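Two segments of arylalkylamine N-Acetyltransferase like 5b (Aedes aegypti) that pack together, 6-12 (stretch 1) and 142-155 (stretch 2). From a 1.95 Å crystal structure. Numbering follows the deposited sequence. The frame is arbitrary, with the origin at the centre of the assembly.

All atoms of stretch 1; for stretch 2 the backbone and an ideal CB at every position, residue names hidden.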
ATOM      1  N   SER A   6      10.175  18.422 -16.450  1.00 55.19           N
ATOM      2  CA  SER A   6       9.532  17.123 -16.567  1.00 44.68           C
ATOM      3  C   SER A   6       9.678  16.340 -15.256  1.00 49.62           C
ATOM      4  O   SER A   6      10.357  16.782 -14.324  1.00 50.13           O
ATOM      5  CB  SER A   6      10.109  16.334 -17.741  1.00 47.55           C
ATOM      6  OG  SER A   6       9.210  15.314 -18.150  1.00 55.90           O
ATOM      7  N   ILE A   7       9.026  15.187 -15.182  1.00 40.00           N
ATOM      8  CA  ILE A   7       8.883  14.465 -13.919  1.00 38.05           C
ATOM      9  C   ILE A   7       9.824  13.259 -13.859  1.00 34.78           C
ATOM     10  O   ILE A   7       9.874  12.469 -14.802  1.00 36.61           O
ATOM     11  CB  ILE A   7       7.420  14.024 -13.698  1.00 41.02           C
ATOM     12  CG1 ILE A   7       6.532  15.249 -13.469  1.00 39.89           C
ATOM     13  CG2 ILE A   7       7.307  13.066 -12.516  1.00 34.03           C
ATOM     14  CD1 ILE A   7       7.040  16.183 -12.382  1.00 37.10           C
ATOM     15  N   VAL A   8      10.577  13.133 -12.766  1.00 25.72           N
ATOM     16  CA  VAL A   8      11.554  12.048 -12.615  1.00 29.40           C
ATOM     17  C   VAL A   8      11.010  10.936 -11.716  1.00 29.34           C
ATOM     18  O   VAL A   8      10.518  11.217 -10.632  1.00 26.92           O
ATOM     19  CB  VAL A   8      12.841  12.558 -11.961  1.00 28.92           C
ATOM     20  CG1 VAL A   8      13.818  11.400 -11.715  1.00 28.27           C
ATOM     21  CG2 VAL A   8      13.491  13.651 -12.804  1.00 37.53           C
ATOM     22  N   LEU A   9      11.106   9.683 -12.146  1.00 24.37           N
ATOM     23  CA  LEU A   9      10.787   8.577 -11.244  1.00 26.65           C
ATOM     24  C   LEU A   9      12.082   7.928 -10.792  1.00 26.77           C
ATOM     25  O   LEU A   9      12.957   7.663 -11.619  1.00 22.09           O
ATOM     26  CB  LEU A   9       9.938   7.518 -11.943  1.00 23.28           C
ATOM     27  CG  LEU A   9       8.461   7.770 -12.251  1.00 33.12           C
ATOM     28  CD1 LEU A   9       7.580   7.146 -11.204  1.00 27.27           C
ATOM     29  CD2 LEU A   9       8.139   9.247 -12.452  1.00 31.39           C
ATOM     30  N   ARG A  10      12.207   7.655  -9.494  1.00 21.82           N
ATOM     31  CA  ARG A  10      13.397   6.960  -9.009  1.00 21.87           C
ATOM     32  C   ARG A  10      13.182   6.394  -7.618  1.00 21.10           C
ATOM     33  O   ARG A  10      12.202   6.708  -6.962  1.00 22.41           O
ATOM     34  CB  ARG A  10      14.587   7.910  -8.977  1.00 22.06           C
ATOM     35  CG  ARG A  10      14.340   9.115  -8.063  1.00 23.33           C
ATOM     36  CD  ARG A  10      15.478  10.084  -8.129  1.00 21.94           C
ATOM     37  NE  ARG A  10      15.242  11.271  -7.301  1.00 25.72           N
ATOM     38  CZ  ARG A  10      15.409  11.317  -5.984  1.00 27.94           C
ATOM     39  NH1 ARG A  10      15.801  10.235  -5.305  1.00 23.84           N
ATOM     40  NH2 ARG A  10      15.165  12.450  -5.341  1.00 29.65           N
ATOM     41  N   VAL A  11      14.117   5.575  -7.158  1.00 24.70           N
ATOM     42  CA  VAL A  11      14.044   5.030  -5.811  1.00 19.08           C
ATOM     43  C   VAL A  11      14.490   6.102  -4.803  1.00 23.88           C
ATOM     44  O   VAL A  11      15.436   6.858  -5.062  1.00 27.29           O
ATOM     45  CB  VAL A  11      14.886   3.721  -5.718  1.00 22.65           C
ATOM     46  CG1 VAL A  11      15.151   3.332  -4.273  1.00 26.40           C
ATOM     47  CG2 VAL A  11      14.169   2.572  -6.464  1.00 20.59           C
ATOM     48  N   ALA A  12      13.785   6.201  -3.677  1.00 22.06           N
ATOM     49  CA  ALA A  12      14.150   7.168  -2.637  1.00 24.61           C
ATOM     50  C   ALA A  12      15.405   6.701  -1.895  1.00 25.79           C
ATOM     51  O   ALA A  12      15.549   5.514  -1.615  1.00 27.23           O
ATOM     52  CB  ALA A  12      13.000   7.359  -1.666  1.00 22.94           C
ATOM     53  N   UNK A 142       0.336  10.545 -16.600  1.00 28.64           N
ATOM     54  CA  UNK A 142       0.448   9.099 -16.406  1.00 34.22           C
ATOM     55  C   UNK A 142       1.192   8.742 -15.119  1.00 30.81           C
ATOM     56  O   UNK A 142       1.887   7.731 -15.076  1.00 26.84           O
ATOM     57  CB  UNK A 142       1.159   8.466 -17.604  1.00 34.22           C
ATOM     58  N   UNK A 143       1.042   9.554 -14.073  1.00 29.92           N
ATOM     59  CA  UNK A 143       1.862   9.379 -12.867  1.00 30.92           C
ATOM     60  C   UNK A 143       1.591   8.076 -12.129  1.00 28.18           C
ATOM     61  O   UNK A 143       2.525   7.372 -11.749  1.00 30.48           O
ATOM     62  CB  UNK A 143       1.629  10.551 -11.911  1.00 30.92           C
ATOM     63  N   UNK A 144       0.318   7.770 -11.903  1.00 25.24           N
ATOM     64  CA  UNK A 144      -0.048   6.536 -11.232  1.00 27.27           C
ATOM     65  C   UNK A 144       0.471   5.351 -12.011  1.00 31.41           C
ATOM     66  O   UNK A 144       1.088   4.427 -11.447  1.00 25.00           O
ATOM     67  CB  UNK A 144      -1.565   6.439 -11.055  1.00 27.27           C
ATOM     68  N   UNK A 145       0.239   5.376 -13.322  1.00 30.54           N
ATOM     69  CA  UNK A 145       0.653   4.250 -14.153  1.00 27.47           C
ATOM     70  C   UNK A 145       2.171   4.140 -14.177  1.00 26.98           C
ATOM     71  O   UNK A 145       2.708   3.036 -14.159  1.00 30.95           O
ATOM     72  CB  UNK A 145       0.108   4.398 -15.575  1.00 27.47           C
ATOM     73  N   UNK A 146       2.868   5.274 -14.204  1.00 24.93           N
ATOM     74  CA  UNK A 146       4.337   5.247 -14.215  1.00 30.49           C
ATOM     75  C   UNK A 146       4.931   4.754 -12.898  1.00 26.47           C
ATOM     76  O   UNK A 146       5.942   4.039 -12.899  1.00 24.40           O
ATOM     77  CB  UNK A 146       4.880   6.644 -14.524  1.00 30.49           C
ATOM     78  N   UNK A 147       4.303   5.117 -11.781  1.00 26.09           N
ATOM     79  CA  UNK A 147       4.725   4.594 -10.468  1.00 22.97           C
ATOM     80  C   UNK A 147       4.540   3.088 -10.382  1.00 26.85           C
ATOM     81  O   UNK A 147       5.464   2.361  -9.996  1.00 25.74           O
ATOM     82  CB  UNK A 147       3.940   5.273  -9.344  1.00 22.97           C
ATOM     83  N   UNK A 148       3.346   2.611 -10.734  1.00 23.80           N
ATOM     84  CA  UNK A 148       3.067   1.179 -10.660  1.00 26.44           C
ATOM     85  C   UNK A 148       3.953   0.415 -11.629  1.00 23.40           C
ATOM     86  O   UNK A 148       4.465  -0.653 -11.311  1.00 23.50           O
ATOM     87  CB  UNK A 148       1.592   0.899 -10.957  1.00 26.44           C
ATOM     88  N   UNK A 149       4.126   0.949 -12.829  1.00 25.69           N
ATOM     89  CA  UNK A 149       4.974   0.277 -13.810  1.00 26.25           C
ATOM     90  C   UNK A 149       6.406   0.241 -13.312  1.00 24.68           C
ATOM     91  O   UNK A 149       7.120  -0.730 -13.535  1.00 26.42           O
ATOM     92  CB  UNK A 149       4.898   0.974 -15.170  1.00 26.25           C
ATOM     93  N   UNK A 150       6.835   1.317 -12.665  1.00 24.11           N
ATOM     94  CA  UNK A 150       8.192   1.368 -12.145  1.00 24.11           C
ATOM     95  C   UNK A 150       8.331   0.256 -11.100  1.00 21.55           C
ATOM     96  O   UNK A 150       9.321  -0.480 -11.104  1.00 21.47           O
ATOM     97  CB  UNK A 150       8.510   2.741 -11.549  1.00 24.11           C
ATOM     98  N   UNK A 151       7.329   0.101 -10.234  1.00 20.80           N
ATOM     99  CA  UNK A 151       7.396  -0.954  -9.207  1.00 20.12           C
ATOM    100  C   UNK A 151       7.420  -2.352  -9.848  1.00 20.37           C
ATOM    101  O   UNK A 151       8.135  -3.248  -9.393  1.00 21.88           O
ATOM    102  CB  UNK A 151       6.207  -0.838  -8.251  1.00 20.12           C
ATOM    103  N   UNK A 152       6.638  -2.541 -10.905  1.00 20.54           N
ATOM    104  CA  UNK A 152       6.676  -3.812 -11.636  1.00 27.09           C
ATOM    105  C   UNK A 152       8.063  -4.101 -12.223  1.00 24.22           C
ATOM    106  O   UNK A 152       8.602  -5.190 -12.058  1.00 27.39           O
ATOM    107  CB  UNK A 152       5.634  -3.800 -12.757  1.00 27.09           C
ATOM    108  N   UNK A 153       8.624  -3.116 -12.916  1.00 27.32           N
ATOM    109  CA  UNK A 153       9.929  -3.259 -13.560  1.00 26.74           C
ATOM    110  C   UNK A 153      11.019  -3.551 -12.545  1.00 26.72           C
ATOM    111  O   UNK A 153      11.889  -4.402 -12.758  1.00 24.84           O
ATOM    112  CB  UNK A 153      10.277  -1.994 -14.348  1.00 26.74           C
ATOM    113  N   UNK A 154      10.960  -2.831 -11.430  1.00 23.89           N
ATOM    114  CA  UNK A 154      11.948  -2.944 -10.376  1.00 25.54           C
ATOM    115  C   UNK A 154      11.875  -4.312  -9.706  1.00 26.07           C
ATOM    116  O   UNK A 154      12.898  -4.989  -9.528  1.00 26.41           O
ATOM    117  CB  UNK A 154      11.752  -1.833  -9.343  1.00 25.54           C
ATOM    118  N   UNK A 155      10.666  -4.724  -9.331  1.00 26.19           N
ATOM    119  CA  UNK A 155      10.509  -6.015  -8.673  1.00 24.76           C
ATOM    120  C   UNK A 155      10.993  -7.103  -9.625  1.00 24.78           C
ATOM    121  O   UNK A 155      11.677  -8.037  -9.208  1.00 27.00           O
ATOM    122  CB  UNK A 155       9.056  -6.253  -8.257  1.00 24.76           C
TER

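Stretch 2 runs alongside the strand 7-11 as a helix, the axes 9.4 Å apart at closest and the N-to-C directions 30° apart, so side chains one or two turns apart should meet successive residues of the strand that point toward it, I7 and L9.

Position 142 precedes the helix with positive phi (56°) and has nothing of stretch 1 near its ideal CB; a small polar residue or glycine would suit. It is S142, at the N-cap position, though its side chain makes no capping bond.

At 143 the CB points sideways, and only a side chain of some length could reach the methyls of I7 and L9; leucine, isoleucine or methionine would serve. L143 does so, its CD2 lying 3.7 Å from I7 CG2.

Positions 144 and 145 lie out of reach, and stretch 1 sets no demand on them. They are G144 and Q145.

Position 146 points toward the strand, its ideal CB 4.3 Å from L9 CD1. An apolar residue could cover L9, but the carbonyl of I7 also offers an acceptor, within range of a long donor such as arginine or lysine. The residue is R146. Its NH2 donates to I7 O at 3.1 Å, and L9 CD2 lies over one face of the guanidinium. A water links R146 NH1, by a weak bond of 3.0 Å, to S6 OG at 3.1 Å.

At 147 the CB points sideways but lies 4.5 Å from L9 CD1, which favours a branched or flexible apolar chain. L147 brings CD2 to 3.5 Å from L9 CD1.

Positions 148 and 149 are out of reach and left free by stretch 1. They are L148 and Q149.

Position 150 points toward stretch 1, with its ideal CB 4.5 Å from L9 CD1. Beyond it run L9, R10 and V11, a surface of side chains and backbone, including the carbonyl of L9, for a large aromatic or methionine. F150 spans it: CE1 packs 3.7 Å from L9 O, CD1 is 3.7 Å from L9 CB, CZ 4.0 Å from R10 CA and CE2 4.0 Å from V11 CG2.

Positions 151, 152, 153 and 155 are unconstrained by stretch 1 and hold Q151, M152, D153 and S155. Q149 NE2 donates to D153 OD1 at 2.8 Å, one helical turn on.

Position 154 points toward the strand, but nothing of stretch 1 lies within 5.5 Å of its ideal CB; a longer apolar side chain could reach V11. L154 does, with CD2 3.9 Å from V11 CG2.

Stretch 2 (142-155) SLGQRLLQFQMDLS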
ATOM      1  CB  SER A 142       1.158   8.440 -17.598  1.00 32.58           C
ATOM      2  OG  SER A 142       0.800   9.047 -18.824  1.00 31.36           O
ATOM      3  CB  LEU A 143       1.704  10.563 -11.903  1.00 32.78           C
ATOM      4  CG  LEU A 143       2.719  11.695 -12.038  1.00 35.38           C
ATOM      5  CD1 LEU A 143       2.733  12.520 -10.752  1.00 35.88           C
ATOM      6  CD2 LEU A 143       4.114  11.140 -12.337  1.00 40.38           C
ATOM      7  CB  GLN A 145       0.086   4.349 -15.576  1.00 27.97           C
ATOM      8  CG  GLN A 145       0.525   3.199 -16.491  1.00 31.10           C
ATOM      9  CD  GLN A 145      -0.004   3.320 -17.920  1.00 42.41           C
ATOM     10  OE1 GLN A 145      -0.808   4.205 -18.227  1.00 35.28           O
ATOM     11  NE2 GLN A 145       0.445   2.418 -18.797  1.00 35.31           N
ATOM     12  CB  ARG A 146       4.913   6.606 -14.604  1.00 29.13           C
ATOM     13  CG  ARG A 146       4.756   6.924 -16.089  1.00 28.82           C
ATOM     14  CD  ARG A 146       5.021   8.390 -16.349  1.00 32.16           C
ATOM     15  NE  ARG A 146       6.424   8.746 -16.188  1.00 31.21           N
ATOM     16  CZ  ARG A 146       6.876   9.998 -16.181  1.00 40.98           C
ATOM     17  NH1 ARG A 146       6.027  11.011 -16.332  1.00 43.59           N
ATOM     18  NH2 ARG A 146       8.170  10.235 -16.025  1.00 36.44           N
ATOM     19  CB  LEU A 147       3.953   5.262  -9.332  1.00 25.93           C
ATOM     20  CG  LEU A 147       4.439   6.635  -8.899  1.00 23.32           C
ATOM     21  CD1 LEU A 147       3.445   7.262  -7.914  1.00 27.09           C
ATOM     22  CD2 LEU A 147       5.837   6.514  -8.277  1.00 21.77           C
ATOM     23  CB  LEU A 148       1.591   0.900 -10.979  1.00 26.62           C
ATOM     24  CG  LEU A 148       0.819  -0.235 -10.291  1.00 33.47           C
ATOM     25  CD1 LEU A 148      -0.132  -0.922 -11.271  1.00 32.47           C
ATOM     26  CD2 LEU A 148       1.698  -1.259  -9.576  1.00 23.56           C
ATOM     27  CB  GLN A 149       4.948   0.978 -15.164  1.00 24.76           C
ATOM     28  CG  GLN A 149       5.813   0.248 -16.193  1.00 25.33           C
ATOM     29  CD  GLN A 149       5.183  -1.072 -16.583  1.00 29.24           C
ATOM     30  OE1 GLN A 149       4.046  -1.101 -17.041  1.00 30.51           O
ATOM     31  NE2 GLN A 149       5.895  -2.173 -16.356  1.00 32.07           N
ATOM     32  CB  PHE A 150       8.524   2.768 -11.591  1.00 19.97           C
ATOM     33  CG  PHE A 150       9.982   2.959 -11.202  1.00 22.82           C
ATOM     34  CD1 PHE A 150      10.785   3.881 -11.872  1.00 22.60           C
ATOM     35  CD2 PHE A 150      10.546   2.224 -10.154  1.00 21.19           C
ATOM     36  CE1 PHE A 150      12.137   4.066 -11.520  1.00 24.18           C
ATOM     37  CE2 PHE A 150      11.895   2.407  -9.788  1.00 20.55           C
ATOM     38  CZ  PHE A 150      12.684   3.328 -10.466  1.00 21.12           C
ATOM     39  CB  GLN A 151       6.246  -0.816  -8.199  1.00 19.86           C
ATOM     40  CG  GLN A 151       6.393   0.359  -7.209  1.00 21.95           C
ATOM     41  CD  GLN A 151       7.402   0.091  -6.089  1.00 20.51           C
ATOM     42  OE1 GLN A 151       8.319  -0.719  -6.244  1.00 22.18           O
ATOM     43  NE2 GLN A 151       7.227   0.773  -4.950  1.00 19.52           N
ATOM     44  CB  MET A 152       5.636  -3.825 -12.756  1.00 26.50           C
ATOM     45  CG  MET A 152       4.200  -4.002 -12.293  1.00 30.47           C
ATOM     46  SD  MET A 152       3.016  -3.676 -13.632  1.00 33.96           S
ATOM     47  CE  MET A 152       1.514  -4.344 -12.906  1.00 40.87           C
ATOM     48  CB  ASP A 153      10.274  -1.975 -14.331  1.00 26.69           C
ATOM     49  CG  ASP A 153       9.338  -1.733 -15.500  1.00 33.16           C
ATOM     50  OD1 ASP A 153       8.635  -2.686 -15.896  1.00 34.54           O
ATOM     51  OD2 ASP A 153       9.302  -0.594 -16.021  1.00 35.69           O
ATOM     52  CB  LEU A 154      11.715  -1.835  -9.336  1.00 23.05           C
ATOM     53  CG  LEU A 154      12.719  -1.787  -8.187  1.00 22.77           C
ATOM     54  CD1 LEU A 154      14.124  -1.474  -8.720  1.00 27.37           C
ATOM     55  CD2 LEU A 154      12.299  -0.734  -7.165  1.00 25.05           C
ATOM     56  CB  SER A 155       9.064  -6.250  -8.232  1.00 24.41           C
ATOM     57  OG  SER A 155       8.161  -6.123  -9.315  1.00 28.32           O
TER
HETATM   58  O   HOH W   1       6.974  13.147 -18.179  1.00 44.31           O
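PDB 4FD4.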